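Local coordinates for glyoxalase-like domain protein (Staphylococcus aureus, PDB 3P8A), which is of unknown function but belongs to the glyoxalase-like (VOC) family, so it probably binds a small ligand, or acts on one, in a pocket lined by a curved beta sheet, at residues Glu79-Met84 with Phe94-Val99; Lys187-Glu192 with Ile250-Ala255; Lys163-Ile168 with Lys210-Asp215; Phe25-His30 with Glu67-Leu72. One frame throughout, in Å; residues are numbered along the deposited sequence. Where two conformers were deposited one is given.

Contact 1: Glu79-Met84 with Phe94-Val99; sequences EKLKKM and FATQIV
An apolar contact joins helix 78-84 to residues 94-99, which run into and include the first turn of the short helix 97-100, with Leu81 reaching across to Ala95, Thr96, Ile98 and Val99 at the outer side of the fold. CG of Leu81 stands anti to its backbone N (chi1 -168°), which carries the fork of the side chain over to these four residues. One methyl, CD1, lies 3.7 Å from Thr96 CG2 and 3.8 Å from Ala95 CB. The other, CD2, approaches Ile98 CB at 4.2 Å. Val99 CG2 slides past Leu81 in the opposite direction and sits 3.8 Å from Leu81 CG, while the aliphatic part of Lys82 brushes the same methyl. Thr96 splits into an apolar and a polar branch. Its CG2 turns to Leu81 and to CB of the selenomethionine Met84 (4.1 Å), and its OG1 is hydrogen-bonded to Gly90 O. Tyr56 and Val75 also touch Leu81, extending the apolar surroundings. No hydrogen bond crosses between the two segments, so one leucine, fitted by shape among methyl groups, supplies most of the cohesion, and polar groups such as the Thr96 hydroxyl are satisfied elsewhere.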
# COMPACT_ATOMS: atom_id res chain seq x y z
N GLU A 79 -4.40 -10.26 20.41
CA GLU A 79 -3.66 -11.45 20.85
C GLU A 79 -3.31 -12.35 19.64
O GLU A 79 -2.18 -12.85 19.56
CB GLU A 79 -4.38 -12.22 21.98
CG GLU A 79 -5.87 -11.94 22.17
CD GLU A 79 -6.29 -10.59 22.71
OE1 GLU A 79 -5.89 -10.24 23.85
OE2 GLU A 79 -7.03 -9.88 21.99
N LYS A 80 -4.24 -12.46 18.66
CA LYS A 80 -4.03 -13.21 17.42
C LYS A 80 -2.92 -12.56 16.59
O LYS A 80 -2.00 -13.26 16.18
CB LYS A 80 -5.33 -13.30 16.60
CG LYS A 80 -5.14 -13.92 15.21
CD LYS A 80 -6.47 -14.17 14.52
CE LYS A 80 -7.09 -15.50 14.88
NZ LYS A 80 -6.18 -16.65 14.60
N LEU A 81 -3.00 -11.24 16.36
CA LEU A 81 -2.00 -10.51 15.57
C LEU A 81 -0.60 -10.61 16.17
O LEU A 81 0.35 -10.82 15.44
CB LEU A 81 -2.42 -9.04 15.40
CG LEU A 81 -1.63 -8.21 14.38
CD1 LEU A 81 -1.79 -8.73 12.95
CD2 LEU A 81 -2.08 -6.76 14.44
N LYS A 82 -0.47 -10.49 17.51
CA LYS A 82 0.82 -10.59 18.22
C LYS A 82 1.45 -11.98 18.06
O LYS A 82 2.67 -12.09 17.92
CB LYS A 82 0.61 -10.29 19.71
CG LYS A 82 0.57 -8.81 20.06
CD LYS A 82 0.11 -8.60 21.50
CE LYS A 82 1.04 -7.74 22.35
NZ LYS A 82 1.14 -6.34 21.85
N LYS A 83 0.60 -13.04 18.08
CA LYS A 83 1.03 -14.43 17.90
C LYS A 83 1.56 -14.59 16.48
O LYS A 83 2.67 -15.10 16.28
CB LYS A 83 -0.17 -15.39 18.10
CG LYS A 83 -0.44 -15.79 19.54
CD LYS A 83 -1.60 -16.80 19.66
CE LYS A 83 -1.26 -18.21 19.19
NZ LYS A 83 -2.47 -19.08 19.08
N MSE A 84 0.76 -14.10 15.50
CA MSE A 84 1.09 -14.16 14.08
C MSE A 84 2.34 -13.37 13.74
O MSE A 84 3.09 -13.81 12.87
CB MSE A 84 -0.11 -13.75 13.21
CG MSE A 84 -1.28 -14.72 13.30
SE MSE A 84 -0.85 -16.58 12.88
CE MSE A 84 -0.75 -17.33 14.70
N PHE A 94 1.52 -7.72 5.83
CA PHE A 94 1.05 -6.34 5.95
C PHE A 94 0.42 -6.05 7.32
O PHE A 94 0.72 -5.02 7.90
CB PHE A 94 0.10 -5.95 4.80
CG PHE A 94 -1.29 -6.53 4.95
CD1 PHE A 94 -2.32 -5.76 5.47
CD2 PHE A 94 -1.54 -7.86 4.64
CE1 PHE A 94 -3.59 -6.32 5.66
CE2 PHE A 94 -2.79 -8.43 4.87
CZ PHE A 94 -3.82 -7.65 5.36
N ALA A 95 -0.44 -6.97 7.85
CA ALA A 95 -1.14 -6.74 9.12
C ALA A 95 -0.24 -6.65 10.36
O ALA A 95 -0.43 -5.80 11.21
CB ALA A 95 -2.22 -7.80 9.32
N THR A 96 0.76 -7.54 10.45
CA THR A 96 1.69 -7.65 11.55
C THR A 96 2.64 -6.46 11.66
O THR A 96 3.27 -6.28 12.71
CB THR A 96 2.37 -9.04 11.57
OG1 THR A 96 3.01 -9.27 10.33
CG2 THR A 96 1.38 -10.20 11.81
N GLN A 97 2.72 -5.61 10.59
CA GLN A 97 3.51 -4.37 10.59
C GLN A 97 3.02 -3.46 11.69
O GLN A 97 3.83 -2.73 12.26
CB GLN A 97 3.41 -3.61 9.26
CG GLN A 97 4.16 -4.26 8.12
CD GLN A 97 4.18 -3.35 6.92
OE1 GLN A 97 4.65 -2.20 6.98
NE2 GLN A 97 3.72 -3.85 5.80
N ILE A 98 1.70 -3.54 12.01
CA ILE A 98 1.04 -2.77 13.10
C ILE A 98 1.79 -3.04 14.42
O ILE A 98 2.18 -2.10 15.11
CB ILE A 98 -0.49 -3.08 13.22
CG1 ILE A 98 -1.26 -2.63 11.97
CG2 ILE A 98 -1.12 -2.41 14.48
CD1 ILE A 98 -2.78 -3.12 11.92
N VAL A 99 2.07 -4.33 14.69
CA VAL A 99 2.80 -4.76 15.90
C VAL A 99 4.28 -4.39 15.84
O VAL A 99 4.82 -3.76 16.76
CB VAL A 99 2.62 -6.30 16.16
CG1 VAL A 99 3.45 -6.75 17.38
CG2 VAL A 99 1.15 -6.64 16.37

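Contact 2: Lys187-Glu192 with Ile250-Ala255; sequences KQFSIE and IKDAQA
Phe189, Ser190 and Ile191 pair antiparallel with Asp252, Lys251 and Ile250, and the backbone supplies nearly all the polar bonding. Ser190 and Lys251 form the hydrogen-bonded pair: Lys251 N gives to Ser190 O at 2.7 Å, and Ser190 N gives to Lys251 O at 3.0 Å along a more bent path (137° at the hydrogen). Beyond the last bridge, Ala253 N reaches Gln188 O at 2.7 Å and is almost straight (177°), holding the start of the type I turn from Asp252 to Ala255 against the residue just ahead of strand 189-198. That turn is closed by Ala255 N to Asp252 O, with a weak bond from Gln254 N to Asp252 OD1. Lys251 bends back at chi3 and chi4, laying its methylenes across the extended chain of Glu192 at about a right angle, CG 3.5 Å from Glu192 OE1. Its ammonium turns away from that carboxylate; NZ instead gives to a water at 2.9 Å, which in turn makes a weak bond to Ile191 O. On the face shared by Phe189 and Ile250, Ile250 CG2 packs 3.6 Å from Phe189 CB, and Asp252 runs alongside the aromatic ring. The pairing is an antiparallel junction between interior strands 189-198 and 244-252 of a mixed sheet, consistent with the side-by-side pairing of first strands in the repeated modules of VOC-type folds.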
# COMPACT_ATOMS: atom_id res chain seq x y z
N LYS A 187 -14.11 9.30 -8.94
CA LYS A 187 -13.37 9.73 -10.12
C LYS A 187 -12.92 11.20 -10.22
O LYS A 187 -12.14 11.55 -11.13
CB LYS A 187 -13.98 9.16 -11.40
CG LYS A 187 -13.76 7.64 -11.47
CD LYS A 187 -14.32 6.99 -12.71
CE LYS A 187 -14.01 5.52 -12.73
NZ LYS A 187 -14.55 4.84 -13.94
N GLN A 188 -13.31 12.02 -9.24
CA GLN A 188 -12.87 13.42 -9.08
C GLN A 188 -11.40 13.37 -8.57
O GLN A 188 -10.64 14.32 -8.76
CB GLN A 188 -13.78 14.16 -8.06
CG GLN A 188 -13.65 13.66 -6.62
CD GLN A 188 -14.91 13.55 -5.81
OE1 GLN A 188 -15.09 14.23 -4.79
NE2 GLN A 188 -15.79 12.64 -6.20
N PHE A 189 -11.03 12.24 -7.91
CA PHE A 189 -9.71 12.00 -7.35
C PHE A 189 -8.90 11.07 -8.21
O PHE A 189 -9.44 10.16 -8.83
CB PHE A 189 -9.81 11.40 -5.95
CG PHE A 189 -10.60 12.21 -4.96
CD1 PHE A 189 -10.22 13.51 -4.64
CD2 PHE A 189 -11.66 11.65 -4.27
CE1 PHE A 189 -10.94 14.25 -3.70
CE2 PHE A 189 -12.38 12.38 -3.33
CZ PHE A 189 -12.03 13.68 -3.07
N SER A 190 -7.57 11.24 -8.16
CA SER A 190 -6.59 10.44 -8.86
C SER A 190 -5.28 10.49 -8.07
O SER A 190 -4.76 11.58 -7.83
CB SER A 190 -6.39 10.99 -10.28
OG SER A 190 -5.73 10.04 -11.10
N ILE A 191 -4.79 9.33 -7.61
CA ILE A 191 -3.51 9.26 -6.89
C ILE A 191 -2.42 9.62 -7.93
O ILE A 191 -2.45 9.10 -9.04
CB ILE A 191 -3.28 7.91 -6.16
CG1 ILE A 191 -4.22 7.78 -4.94
CG2 ILE A 191 -1.81 7.76 -5.72
CD1 ILE A 191 -4.53 6.38 -4.49
N GLU A 192 -1.53 10.54 -7.57
CA GLU A 192 -0.47 11.01 -8.46
C GLU A 192 0.91 10.59 -7.98
O GLU A 192 1.75 10.20 -8.79
CB GLU A 192 -0.55 12.54 -8.55
CG GLU A 192 0.36 13.18 -9.58
CD GLU A 192 0.39 14.69 -9.57
OE1 GLU A 192 -0.21 15.31 -8.67
OE2 GLU A 192 1.04 15.26 -10.48
N ILE A 250 -2.91 13.55 -4.18
CA ILE A 250 -4.14 13.20 -4.88
C ILE A 250 -4.62 14.38 -5.68
O ILE A 250 -4.87 15.44 -5.12
CB ILE A 250 -5.26 12.67 -3.93
CG1 ILE A 250 -4.76 11.51 -3.04
CG2 ILE A 250 -6.46 12.16 -4.77
CD1 ILE A 250 -5.66 11.24 -1.76
N LYS A 251 -4.74 14.19 -6.99
CA LYS A 251 -5.25 15.22 -7.87
C LYS A 251 -6.77 15.26 -7.62
O LYS A 251 -7.40 14.21 -7.54
CB LYS A 251 -4.94 14.89 -9.33
CG LYS A 251 -3.53 15.28 -9.76
CD LYS A 251 -3.34 15.08 -11.27
CE LYS A 251 -2.61 13.81 -11.66
NZ LYS A 251 -3.39 12.57 -11.40
N ASP A 252 -7.31 16.45 -7.40
CA ASP A 252 -8.74 16.63 -7.12
C ASP A 252 -9.34 17.56 -8.17
O ASP A 252 -9.04 18.75 -8.19
CB ASP A 252 -8.96 17.15 -5.67
CG ASP A 252 -10.41 17.37 -5.24
OD1 ASP A 252 -11.33 16.83 -5.90
OD2 ASP A 252 -10.62 18.04 -4.20
N ALA A 253 -10.18 16.99 -9.07
CA ALA A 253 -10.84 17.71 -10.17
C ALA A 253 -11.75 18.86 -9.68
O ALA A 253 -11.95 19.83 -10.42
CB ALA A 253 -11.63 16.74 -11.03
N GLN A 254 -12.28 18.75 -8.45
CA GLN A 254 -13.16 19.75 -7.84
C GLN A 254 -12.39 20.80 -6.99
O GLN A 254 -13.01 21.75 -6.50
CB GLN A 254 -14.29 19.10 -7.03
CG GLN A 254 -15.22 18.16 -7.82
CD GLN A 254 -16.20 18.82 -8.80
OE1 GLN A 254 -16.13 20.02 -9.11
NE2 GLN A 254 -17.11 18.02 -9.33
N ALA A 255 -11.06 20.64 -6.82
CA ALA A 255 -10.26 21.60 -6.04
C ALA A 255 -9.81 22.78 -6.89
O ALA A 255 -9.45 22.60 -8.06
CB ALA A 255 -9.05 20.91 -5.41
O HOH W 1 -1.80 10.27 -12.12

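Contact 3: Lys163-Ile168 with Lys210-Asp215; sequences KPPFFI and KWFDMD
Phe212, Trp211, Pro164, Pro165 and Phe167 meet as interlocking rings, without a hydrogen bond between the segments. The main bump is Phe212, carried late in helix 201-212. Its far end enters the angle between Pro165 and Phe167: CZ reaches to 3.4 Å from Pro165 CD, and CE2 lies 3.7 Å from Pro165 CG, so the proline ring covers the tip of the phenyl obliquely. On its other flank, CE1 of Phe212 comes within 3.6 Å of Phe167 CZ. These two phenyl rings meet obliquely, planes at 56° and centroids 5.7 Å apart, and Phe167 CZ approaches near the plane of the Phe212 ring. Phe212 holds CG anti to its own carbonyl carbon (chi1 -43°), which points the ring at Pro165 and Phe167; Trp211 CB covers one face, 3.8 Å above the plane. Trp211 makes a second, smaller bump: CZ3, on the six-membered side of its indole, sits against the CB-CG side of the Pro164 ring, 3.7 Å from Pro164 CB. Phe167 CZ also approaches Trp211 O, a carbonyl buried here that finds no hydrogen-bonding partner in the model. Helix 201-212 thus rests on the loop entering strand 166-170. Ile154 of strand 147-155 touches both Trp211 and Phe212, Leu112 of strand 106-113 touches Phe212, and Trp208 from the helix meets Phe212 edge-to-face.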
# COMPACT_ATOMS: atom_id res chain seq x y z
N LYS A 163 9.71 -0.60 4.66
CA LYS A 163 9.11 -1.92 4.49
C LYS A 163 8.86 -2.12 3.00
O LYS A 163 8.26 -1.23 2.37
CB LYS A 163 7.79 -2.06 5.27
CG LYS A 163 7.30 -3.51 5.33
CD LYS A 163 7.95 -4.25 6.46
CE LYS A 163 7.32 -5.60 6.66
NZ LYS A 163 7.90 -6.24 7.87
N PRO A 164 9.37 -3.22 2.40
CA PRO A 164 9.19 -3.41 0.97
C PRO A 164 7.72 -3.47 0.55
O PRO A 164 6.94 -4.21 1.16
CB PRO A 164 9.86 -4.78 0.69
CG PRO A 164 10.87 -4.92 1.79
CD PRO A 164 10.15 -4.35 2.99
N PRO A 165 7.36 -2.77 -0.54
CA PRO A 165 6.01 -2.93 -1.10
C PRO A 165 5.78 -4.41 -1.43
O PRO A 165 6.74 -5.15 -1.70
CB PRO A 165 6.07 -2.11 -2.40
CG PRO A 165 7.12 -1.10 -2.15
CD PRO A 165 8.16 -1.82 -1.35
N PHE A 166 4.52 -4.85 -1.37
CA PHE A 166 4.17 -6.25 -1.60
C PHE A 166 3.23 -6.37 -2.78
O PHE A 166 2.80 -5.35 -3.33
CB PHE A 166 3.63 -6.91 -0.32
CG PHE A 166 2.35 -6.32 0.21
CD1 PHE A 166 2.37 -5.19 1.01
CD2 PHE A 166 1.12 -6.91 -0.06
CE1 PHE A 166 1.18 -4.65 1.51
CE2 PHE A 166 -0.06 -6.38 0.45
CZ PHE A 166 -0.02 -5.26 1.24
N PHE A 167 2.99 -7.61 -3.24
CA PHE A 167 2.23 -7.86 -4.45
C PHE A 167 0.88 -8.49 -4.17
O PHE A 167 0.75 -9.27 -3.24
CB PHE A 167 3.04 -8.80 -5.37
CG PHE A 167 4.43 -8.32 -5.73
CD1 PHE A 167 4.65 -7.56 -6.87
CD2 PHE A 167 5.53 -8.70 -4.97
CE1 PHE A 167 5.94 -7.12 -7.21
CE2 PHE A 167 6.82 -8.25 -5.30
CZ PHE A 167 7.01 -7.50 -6.45
N ILE A 168 -0.09 -8.19 -5.02
CA ILE A 168 -1.42 -8.72 -4.94
C ILE A 168 -1.89 -9.23 -6.30
O ILE A 168 -1.71 -8.57 -7.32
CB ILE A 168 -2.46 -7.71 -4.32
CG1 ILE A 168 -3.80 -8.41 -3.94
CG2 ILE A 168 -2.70 -6.46 -5.24
CD1 ILE A 168 -4.66 -7.59 -2.89
N LYS A 210 15.50 -2.79 -8.53
CA LYS A 210 15.79 -4.21 -8.65
C LYS A 210 14.51 -5.04 -8.57
O LYS A 210 14.21 -5.80 -9.50
CB LYS A 210 16.74 -4.63 -7.53
CG LYS A 210 17.59 -5.85 -7.84
CD LYS A 210 18.45 -6.27 -6.64
CE LYS A 210 19.74 -5.49 -6.47
NZ LYS A 210 20.81 -5.94 -7.40
N TRP A 211 13.73 -4.86 -7.48
CA TRP A 211 12.50 -5.60 -7.22
C TRP A 211 11.31 -5.25 -8.12
O TRP A 211 10.55 -6.14 -8.49
CB TRP A 211 12.09 -5.42 -5.76
CG TRP A 211 13.12 -5.79 -4.73
CD1 TRP A 211 14.08 -6.76 -4.82
CD2 TRP A 211 13.19 -5.29 -3.39
NE1 TRP A 211 14.77 -6.85 -3.64
CE2 TRP A 211 14.25 -5.96 -2.74
CE3 TRP A 211 12.48 -4.29 -2.68
CZ2 TRP A 211 14.63 -5.67 -1.43
CZ3 TRP A 211 12.85 -4.01 -1.38
CH2 TRP A 211 13.91 -4.69 -0.76
N PHE A 212 11.12 -3.98 -8.43
CA PHE A 212 9.93 -3.57 -9.19
C PHE A 212 10.11 -3.18 -10.62
O PHE A 212 9.15 -2.73 -11.26
CB PHE A 212 9.12 -2.53 -8.38
CG PHE A 212 9.01 -2.87 -6.91
CD1 PHE A 212 8.37 -4.04 -6.49
CD2 PHE A 212 9.58 -2.04 -5.95
CE1 PHE A 212 8.31 -4.37 -5.14
CE2 PHE A 212 9.52 -2.38 -4.60
CZ PHE A 212 8.88 -3.54 -4.20
N ASP A 213 11.37 -3.31 -11.14
CA ASP A 213 11.70 -2.99 -12.52
C ASP A 213 11.26 -1.57 -12.88
O ASP A 213 10.68 -1.32 -13.95
CB ASP A 213 11.07 -4.05 -13.46
CG ASP A 213 12.04 -4.60 -14.47
OD1 ASP A 213 12.41 -5.80 -14.35
OD2 ASP A 213 12.47 -3.84 -15.36
N MSE A 214 11.47 -0.63 -11.95
CA MSE A 214 11.05 0.75 -12.11
C MSE A 214 12.02 1.56 -12.97
O MSE A 214 13.15 1.12 -13.19
CB MSE A 214 10.89 1.40 -10.72
CG MSE A 214 9.61 1.00 -10.01
SE MSE A 214 9.54 1.80 -8.22
CE MSE A 214 7.93 0.95 -7.45
N ASP A 215 11.57 2.71 -13.48
CA ASP A 215 12.38 3.64 -14.27
C ASP A 215 12.72 4.83 -13.36
O ASP A 215 11.95 5.13 -12.44
CB ASP A 215 11.61 4.13 -15.51
CG ASP A 215 11.38 3.10 -16.63
OD1 ASP A 215 12.29 2.27 -16.88
OD2 ASP A 215 10.33 3.17 -17.29

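Contact 4: Phe25-His30 with Glu67-Leu72; sequences FDHIIH and ENYIEL
His27, Tyr69 and Glu71 line one face of a parallel strand pair inside the large mixed sheet, beside a pocket that holds a glycerol, probably from the crystallisation liquor. The backbones of 25-30 and 69-72 are bonded from Tyr69 N to Asp26 O, weakly from Ile28 N to Tyr69 O, then at 2.8 Å from Glu71 N to Ile28 O and at 2.8 Å from His30 N to Glu71 O. A classic beta bulge, in which Asp26 and His27 both face Cys111, probably helps bring the neighbouring side chains together: His27 ND1 donates to Asp26 OD2 at 2.7 Å, within the imidazole plane and on the anti lone pair of the carboxylate. With chi1 of 61°, His27 CG lies between its backbone N and carbonyl carbon, and CB sits over the centre of the Tyr69 ring, 3.5 Å from its centroid, as a CH-pi contact. The two rings are nearly parallel (18°) but slid apart, leaving Tyr69 OH above the rim of the imidazole. A water in the imidazole plane, 2.6 Å from His27 NE2, donates to Glu71 OE1 at 2.7 Å. Glu71 OE2 takes a bond from Asn60 and another polar partner in glycerol, which also bonds Tyr69 OH. On the reverse face, Leu72 CD2 packs 3.8 Å from His30 CB. Asp26 therefore helps fix the rotation of the His27 ring, and His27, Tyr69 and Glu71 form a polar cluster that can bind water and glycerol, which may mark a ligand site, consistent with the ligand-binding sheet face of VOC relatives.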
# COMPACT_ATOMS: atom_id res chain seq x y z
N PHE A 25 0.03 0.29 -9.32
CA PHE A 25 -0.26 0.62 -7.92
C PHE A 25 -1.65 0.06 -7.57
O PHE A 25 -2.60 0.28 -8.32
CB PHE A 25 -0.22 2.16 -7.74
CG PHE A 25 -0.61 2.61 -6.36
CD1 PHE A 25 0.30 2.57 -5.31
CD2 PHE A 25 -1.90 3.06 -6.09
CE1 PHE A 25 -0.07 2.96 -4.03
CE2 PHE A 25 -2.27 3.45 -4.81
CZ PHE A 25 -1.35 3.41 -3.79
N ASP A 26 -1.78 -0.68 -6.45
CA ASP A 26 -3.08 -1.17 -6.03
C ASP A 26 -3.67 -0.37 -4.89
O ASP A 26 -4.75 0.19 -5.02
CB ASP A 26 -3.05 -2.66 -5.68
CG ASP A 26 -4.45 -3.26 -5.69
OD1 ASP A 26 -5.03 -3.38 -6.80
OD2 ASP A 26 -4.95 -3.60 -4.60
N HIS A 27 -2.98 -0.34 -3.76
CA HIS A 27 -3.50 0.38 -2.61
C HIS A 27 -2.40 0.80 -1.66
O HIS A 27 -1.26 0.34 -1.78
CB HIS A 27 -4.63 -0.42 -1.90
CG HIS A 27 -4.24 -1.76 -1.35
ND1 HIS A 27 -4.26 -2.90 -2.12
CD2 HIS A 27 -3.89 -2.10 -0.09
CE1 HIS A 27 -3.94 -3.89 -1.32
NE2 HIS A 27 -3.67 -3.45 -0.09
N ILE A 28 -2.72 1.76 -0.77
CA ILE A 28 -1.84 2.22 0.28
C ILE A 28 -2.53 1.86 1.59
O ILE A 28 -3.75 1.98 1.69
CB ILE A 28 -1.46 3.74 0.17
CG1 ILE A 28 -0.44 4.13 1.26
CG2 ILE A 28 -2.68 4.68 0.13
CD1 ILE A 28 0.38 5.39 0.93
N ILE A 29 -1.77 1.40 2.58
CA ILE A 29 -2.31 1.02 3.88
C ILE A 29 -2.07 2.08 4.89
O ILE A 29 -0.92 2.46 5.12
CB ILE A 29 -1.76 -0.35 4.36
CG1 ILE A 29 -2.04 -1.45 3.33
CG2 ILE A 29 -2.33 -0.75 5.74
CD1 ILE A 29 -0.85 -2.21 3.01
N HIS A 30 -3.15 2.49 5.55
CA HIS A 30 -3.10 3.45 6.64
C HIS A 30 -3.64 2.78 7.93
O HIS A 30 -4.83 2.47 8.00
CB HIS A 30 -3.88 4.72 6.27
CG HIS A 30 -3.83 5.83 7.29
ND1 HIS A 30 -4.51 7.03 7.08
CD2 HIS A 30 -3.19 5.89 8.49
CE1 HIS A 30 -4.26 7.77 8.15
NE2 HIS A 30 -3.47 7.13 9.03
N GLU A 67 -9.49 2.72 -9.78
CA GLU A 67 -8.78 1.47 -10.09
C GLU A 67 -7.65 1.20 -9.06
O GLU A 67 -6.79 0.33 -9.24
CB GLU A 67 -8.31 1.43 -11.57
CG GLU A 67 -9.46 1.38 -12.55
CD GLU A 67 -9.09 1.63 -14.00
OE1 GLU A 67 -9.35 2.75 -14.50
OE2 GLU A 67 -8.54 0.71 -14.64
N ASN A 68 -7.71 1.95 -7.94
CA ASN A 68 -6.82 1.86 -6.78
C ASN A 68 -7.57 2.42 -5.58
O ASN A 68 -8.64 3.01 -5.74
CB ASN A 68 -5.46 2.54 -7.02
CG ASN A 68 -5.52 3.89 -7.68
OD1 ASN A 68 -4.87 4.15 -8.70
ND2 ASN A 68 -6.32 4.79 -7.11
N TYR A 69 -7.07 2.18 -4.37
CA TYR A 69 -7.79 2.63 -3.20
C TYR A 69 -6.90 2.88 -2.01
O TYR A 69 -5.71 2.59 -2.05
CB TYR A 69 -8.91 1.62 -2.82
CG TYR A 69 -8.44 0.22 -2.50
CD1 TYR A 69 -8.37 -0.22 -1.18
CD2 TYR A 69 -8.13 -0.69 -3.51
CE1 TYR A 69 -7.96 -1.52 -0.87
CE2 TYR A 69 -7.73 -2.00 -3.21
CZ TYR A 69 -7.63 -2.40 -1.89
OH TYR A 69 -7.24 -3.68 -1.60
N ILE A 70 -7.50 3.41 -0.96
CA ILE A 70 -6.87 3.61 0.33
C ILE A 70 -7.45 2.54 1.24
O ILE A 70 -8.68 2.46 1.38
CB ILE A 70 -7.14 5.03 0.91
CG1 ILE A 70 -6.66 6.14 -0.07
CG2 ILE A 70 -6.44 5.16 2.28
CD1 ILE A 70 -7.33 7.53 0.14
N GLU A 71 -6.58 1.74 1.85
CA GLU A 71 -7.00 0.74 2.81
C GLU A 71 -6.73 1.28 4.20
O GLU A 71 -5.57 1.48 4.57
CB GLU A 71 -6.33 -0.62 2.58
CG GLU A 71 -6.92 -1.70 3.48
CD GLU A 71 -6.14 -3.00 3.57
OE1 GLU A 71 -4.95 -3.01 3.19
OE2 GLU A 71 -6.71 -3.99 4.09
N LEU A 72 -7.79 1.55 4.96
CA LEU A 72 -7.64 1.98 6.35
C LEU A 72 -7.72 0.69 7.12
O LEU A 72 -8.62 -0.09 6.88
CB LEU A 72 -8.75 2.93 6.77
CG LEU A 72 -8.98 4.19 5.96
CD1 LEU A 72 -9.84 5.10 6.71
CD2 LEU A 72 -7.64 4.90 5.59
O HOH W 2 -3.12 2.41 -10.12
O HOH W 3 -3.39 -4.90 2.05

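Contact 4 lies nearest the middle of the chain, about 5 Å from its centre, and the centres of contacts 2 and 3 are each about 15 Å from that of contact 4. Segment 163-168 of contact 3 belongs to the same sheet as contact 4: Phe166 CE1 touches Ile29 CD1 at 3.5 Å, and Ile168 packs beside Asp26 and His27. Contact 1 comes close through Phe94, whose CE1 lies 4.2 Å from Glu71 OE2, while Phe94 CB lies 3.6 Å from Phe166 CZ. From the second sheet, Ile191 CD1 of contact 2 packs 3.7 Å from Phe25 CE2. Contacts 1 and 2 lie on opposite sides of the chain centre, their centres about 33 Å apart.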